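Local coordinates for nucleoprotein (Human coronavirus NL63, PDB 5EPW) that probably packages the positive-strand viral RNA genome into a helical ribonucleocapsid, the part described here being its C-terminal dimerization domain, at residues L21-P24 with R28-T31; V83-V88 with V92-T97. All coordinates share one frame; numbering follows the deposited sequence.

Contact 1. Residues L21-P24 with R28-T31; sequences LKKP and RVPT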
loop_
_atom_site.group_PDB
_atom_site.type_symbol
_atom_site.label_atom_id
_atom_site.label_comp_id
_atom_site.label_asym_id
_atom_site.label_seq_id
_atom_site.Cartn_x
_atom_site.Cartn_y
_atom_site.Cartn_z
ATOM N N LEU B 21 -15.807 -10.637 -1.790
ATOM C CA LEU B 21 -16.698 -9.517 -1.498
ATOM C C LEU B 21 -17.330 -9.530 -0.128
ATOM O O LEU B 21 -17.950 -8.518 0.256
ATOM C CB LEU B 21 -17.805 -9.368 -2.537
ATOM C CG LEU B 21 -17.290 -9.166 -3.954
ATOM C CD1 LEU B 21 -18.283 -9.774 -4.924
ATOM C CD2 LEU B 21 -16.999 -7.686 -4.210
ATOM N N LYS B 22 -17.090 -10.600 0.646
ATOM C CA LYS B 22 -17.429 -10.716 2.046
ATOM C C LYS B 22 -16.397 -10.008 2.889
ATOM O O LYS B 22 -16.643 -9.755 4.081
ATOM C CB LYS B 22 -17.501 -12.204 2.530
ATOM N N LYS B 23 -15.222 -9.704 2.302
ATOM C CA LYS B 23 -14.163 -8.969 3.049
ATOM C C LYS B 23 -14.250 -7.517 2.718
ATOM O O LYS B 23 -14.686 -7.176 1.642
ATOM C CB LYS B 23 -12.747 -9.482 2.702
ATOM C CG LYS B 23 -12.541 -10.943 3.052
ATOM C CD LYS B 23 -11.500 -11.626 2.224
ATOM C CE LYS B 23 -10.198 -11.655 2.928
ATOM N NZ LYS B 23 -9.140 -11.968 1.889
ATOM N N PRO B 24 -13.769 -6.625 3.635
ATOM C CA PRO B 24 -13.609 -5.191 3.342
ATOM C C PRO B 24 -12.722 -5.036 2.026
ATOM O O PRO B 24 -11.808 -5.846 1.772
ATOM C CB PRO B 24 -12.909 -4.621 4.577
ATOM C CG PRO B 24 -12.861 -5.693 5.626
ATOM C CD PRO B 24 -13.146 -7.028 4.949
ATOM N N ARG B 28 -9.188 -7.497 0.040
ATOM C CA ARG B 28 -9.477 -8.456 -1.028
ATOM C C ARG B 28 -8.250 -8.888 -1.787
ATOM O O ARG B 28 -7.290 -8.104 -1.953
ATOM C CB ARG B 28 -10.534 -7.867 -1.953
ATOM C CG ARG B 28 -11.832 -7.548 -1.225
ATOM C CD ARG B 28 -12.971 -6.975 -2.125
ATOM N NE ARG B 28 -14.080 -6.618 -1.263
ATOM C CZ ARG B 28 -14.956 -5.680 -1.520
ATOM N NH1 ARG B 28 -14.943 -4.886 -2.598
ATOM N NH2 ARG B 28 -15.836 -5.399 -0.559
ATOM N N VAL B 29 -8.252 -10.119 -2.285
ATOM C CA VAL B 29 -7.165 -10.671 -3.020
ATOM C C VAL B 29 -7.774 -11.197 -4.328
ATOM O O VAL B 29 -8.505 -12.213 -4.338
ATOM C CB VAL B 29 -6.431 -11.817 -2.262
ATOM C CG1 VAL B 29 -5.378 -12.415 -3.153
ATOM C CG2 VAL B 29 -5.875 -11.321 -0.950
ATOM N N PRO B 30 -7.578 -10.473 -5.461
ATOM C CA PRO B 30 -8.202 -10.873 -6.742
ATOM C C PRO B 30 -7.521 -12.086 -7.396
ATOM O O PRO B 30 -6.305 -12.218 -7.354
ATOM C CB PRO B 30 -8.053 -9.602 -7.586
ATOM C CG PRO B 30 -6.731 -9.111 -7.112
ATOM C CD PRO B 30 -6.774 -9.247 -5.608
ATOM N N THR B 31 -8.354 -12.896 -8.093
ATOM C CA THR B 31 -7.976 -14.113 -8.823
ATOM C C THR B 31 -8.834 -14.177 -10.073
ATOM O O THR B 31 -9.685 -13.373 -10.249
ATOM C CB THR B 31 -8.260 -15.360 -7.992
ATOM O OG1 THR B 31 -9.630 -15.434 -7.747
ATOM C CG2 THR B 31 -7.524 -15.331 -6.656
#
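R28 reaches back across the turn to the K23 carbonyl and has the largest share of this contact. With CG beside the backbone N (chi1 -60°) and the chain extended from there to NE, the side chain runs out past the K23 and P24 carbonyls. Beyond CB, R28 CG lies 4.5 Å from K23 CB, at the limit of contact. R28 CG is also 3.4 Å from P24 O, and R28 CD passes about 4.1 Å from K23 O. At NE the polar part begins: R28 NE donates to K23 O at 3.0 Å, and R28 NH2 donates to the same K23 O at 3.1 Å, with N-H...O angles near 150° for both. The oxygen sits at the guanidinium edge, close to its plane, so this side-on grip on one atom fixes the rotation of the head group. L21 comes over one face, its CD2 3.8 Å from R28 NH1 and offset toward the rim. NH1 itself turns to the carbonyl of C39, which ties the arginine to helix 36-39. K23 sends its own amine the other way, to Q20 OE1 and K27 O, grazing V29 CG2 at 4.4 Å. Both segments lie in the chain before helix 36-39, 21-22 being the end of a 3-10 turn; P30 packs on V36 and C39 of that helix, while R28 O accepts a hydrogen bond from N73 of the second subunit.

Contact 2. Residues V83-V88 with V92-T97; sequences VSTDEV and VQITYT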
loop_
_atom_site.group_PDB
_atom_site.type_symbol
_atom_site.label_atom_id
_atom_site.label_comp_id
_atom_site.label_asym_id
_atom_site.label_seq_id
_atom_site.Cartn_x
_atom_site.Cartn_y
_atom_site.Cartn_z
ATOM N N VAL B 83 -0.478 9.744 6.458
ATOM C CA VAL B 83 -1.825 9.321 6.545
ATOM C C VAL B 83 -2.768 10.431 6.985
ATOM O O VAL B 83 -2.378 11.214 7.885
ATOM C CB VAL B 83 -1.962 8.130 7.545
ATOM C CG1 VAL B 83 -3.435 7.739 7.780
ATOM C CG2 VAL B 83 -1.169 6.909 7.131
ATOM N N SER B 84 -3.909 10.537 6.311
ATOM C CA SER B 84 -4.945 11.560 6.684
ATOM C C SER B 84 -6.300 10.974 6.578
ATOM O O SER B 84 -6.484 9.874 6.024
ATOM C CB SER B 84 -4.810 12.740 5.820
ATOM O OG SER B 84 -5.334 12.483 4.533
ATOM N N THR B 85 -7.295 11.719 7.138
ATOM C CA THR B 85 -8.678 11.288 7.134
ATOM C C THR B 85 -9.573 12.455 6.725
ATOM O O THR B 85 -9.232 13.646 6.882
ATOM C CB THR B 85 -9.185 10.740 8.455
ATOM O OG1 THR B 85 -9.079 11.778 9.467
ATOM C CG2 THR B 85 -8.455 9.508 8.916
ATOM N N ASP B 86 -10.646 12.081 6.048
ATOM C CA ASP B 86 -11.723 13.020 5.732
ATOM C C ASP B 86 -13.007 12.319 5.961
ATOM O O ASP B 86 -13.218 11.196 5.631
ATOM C CB ASP B 86 -11.680 13.443 4.300
ATOM C CG ASP B 86 -10.390 14.140 3.906
ATOM O OD1 ASP B 86 -10.342 15.411 4.016
ATOM O OD2 ASP B 86 -9.440 13.506 3.397
ATOM N N GLU B 87 -13.988 13.075 6.480
ATOM C CA GLU B 87 -15.321 12.515 6.674
ATOM C C GLU B 87 -16.071 12.617 5.387
ATOM O O GLU B 87 -15.981 13.613 4.668
ATOM C CB GLU B 87 -16.083 13.274 7.746
ATOM C CG GLU B 87 -15.587 12.941 9.145
ATOM C CD GLU B 87 -16.567 13.369 10.228
ATOM O OE1 GLU B 87 -17.678 13.869 9.892
ATOM O OE2 GLU B 87 -16.222 13.168 11.410
ATOM N N VAL B 88 -16.752 11.531 5.027
ATOM C CA VAL B 88 -17.488 11.440 3.759
ATOM C C VAL B 88 -18.807 10.786 4.144
ATOM O O VAL B 88 -18.959 9.575 4.061
ATOM C CB VAL B 88 -16.771 10.593 2.702
ATOM C CG1 VAL B 88 -17.533 10.656 1.383
ATOM C CG2 VAL B 88 -15.360 11.081 2.486
ATOM N N VAL B 92 -15.556 7.359 6.990
ATOM C CA VAL B 92 -14.359 8.169 7.073
ATOM C C VAL B 92 -13.442 7.593 5.990
ATOM O O VAL B 92 -13.213 6.390 5.953
ATOM C CB VAL B 92 -13.604 8.001 8.431
ATOM C CG1 VAL B 92 -12.275 8.654 8.441
ATOM C CG2 VAL B 92 -14.441 8.658 9.554
ATOM N N GLN B 93 -12.962 8.481 5.136
ATOM C CA GLN B 93 -11.932 8.078 4.128
ATOM C C GLN B 93 -10.554 8.233 4.757
ATOM O O GLN B 93 -10.175 9.287 5.234
ATOM C CB GLN B 93 -12.047 8.958 2.940
ATOM C CG GLN B 93 -11.045 8.579 1.824
ATOM C CD GLN B 93 -11.127 9.523 0.661
ATOM O OE1 GLN B 93 -10.518 10.592 0.726
ATOM N NE2 GLN B 93 -11.863 9.178 -0.353
ATOM N N ILE B 94 -9.816 7.089 4.756
ATOM C CA ILE B 94 -8.387 7.130 5.165
ATOM C C ILE B 94 -7.558 7.171 3.844
ATOM O O ILE B 94 -7.814 6.371 2.929
ATOM C CB ILE B 94 -7.932 5.886 5.936
ATOM C CG1 ILE B 94 -8.813 5.700 7.244
ATOM C CG2 ILE B 94 -6.508 6.063 6.382
ATOM C CD1 ILE B 94 -8.687 4.361 7.972
ATOM N N THR B 95 -6.649 8.166 3.795
ATOM C CA THR B 95 -5.695 8.256 2.693
ATOM C C THR B 95 -4.302 7.928 3.181
ATOM O O THR B 95 -3.803 8.498 4.199
ATOM C CB THR B 95 -5.660 9.645 2.083
ATOM O OG1 THR B 95 -6.959 10.051 1.587
ATOM C CG2 THR B 95 -4.724 9.701 0.907
ATOM N N TYR B 96 -3.637 6.969 2.504
ATOM C CA TYR B 96 -2.213 6.702 2.634
ATOM C C TYR B 96 -1.514 7.291 1.416
ATOM O O TYR B 96 -1.870 6.927 0.285
ATOM C CB TYR B 96 -1.894 5.214 2.714
ATOM C CG TYR B 96 -2.405 4.441 3.905
ATOM C CD1 TYR B 96 -3.734 4.003 3.968
ATOM C CD2 TYR B 96 -1.471 4.029 4.894
ATOM C CE1 TYR B 96 -4.124 3.181 5.022
ATOM C CE2 TYR B 96 -1.865 3.184 5.948
ATOM C CZ TYR B 96 -3.181 2.839 5.998
ATOM O OH TYR B 96 -3.587 1.987 7.041
ATOM N N THR B 97 -0.513 8.116 1.674
ATOM C CA THR B 97 0.357 8.584 0.534
ATOM C C THR B 97 1.716 8.041 0.863
ATOM O O THR B 97 2.347 8.394 1.926
ATOM C CB THR B 97 0.384 10.134 0.470
ATOM O OG1 THR B 97 -0.945 10.602 0.266
ATOM C CG2 THR B 97 1.258 10.555 -0.752
HETATM O O HOH W 1 -8.962 10.915 3.170
#
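A chi1 of 174° at V83 turns CG2 away from the carbonyl carbon and splits the two methyls between neighbours on the other strand: V83 CG1 meets I94 CG2 at 3.8 Å, and V83 CG2 lies 3.7 Å from CD2 of Y96, approaching the ring obliquely. The same choice at V92 lays its CG1 against T85 CB, 3.7 Å away. These groups share one face with E87. Strands 82-88 and 91-103 form an antiparallel beta hairpin, their short segments running at 157°, in which S84-T95 and D86-Q93 are the hydrogen-bonded pairs. Each of these pairs exchanges two backbone bonds, T95 N to S84 O being 2.8 Å long and nearly straight. At the non-hydrogen-bonded positions CA-H...O contacts fill in, such as T85 CA to Q93 O at 3.1 Å. On the face of S84, D86, Q93 and T95, a water bridges D86 OD2 (2.6 Å), Q93 O and T95 OG1; the D86 and Q93 side chains run side by side, carboxylate and amide planes 88° apart. Residues 92-97 pair antiparallel with a strand of the second subunit, continuing the sheet across the dimer interface, and Y96 OH is hydrogen-bonded to L70 O of that subunit.

The two contacts sit about 21 Å apart between centres, follow each other along the chain and do not touch. Contact 1 is a surface contact within irregular chain, with no buried residue among those that meet; contact 2 is partly buried and joins the two strands of the hairpin. Their chemistry follows: 21-24 and 28-31 depend on one charged side chain capturing a single carbonyl, whereas 83-88 and 92-97 combine regular backbone pairing with a largely apolar face and a watered polar one. Both reach the second subunit, contact 1 through a backbone carbonyl and the side chains of V29 and P30, contact 2 by extending its sheet into the partner.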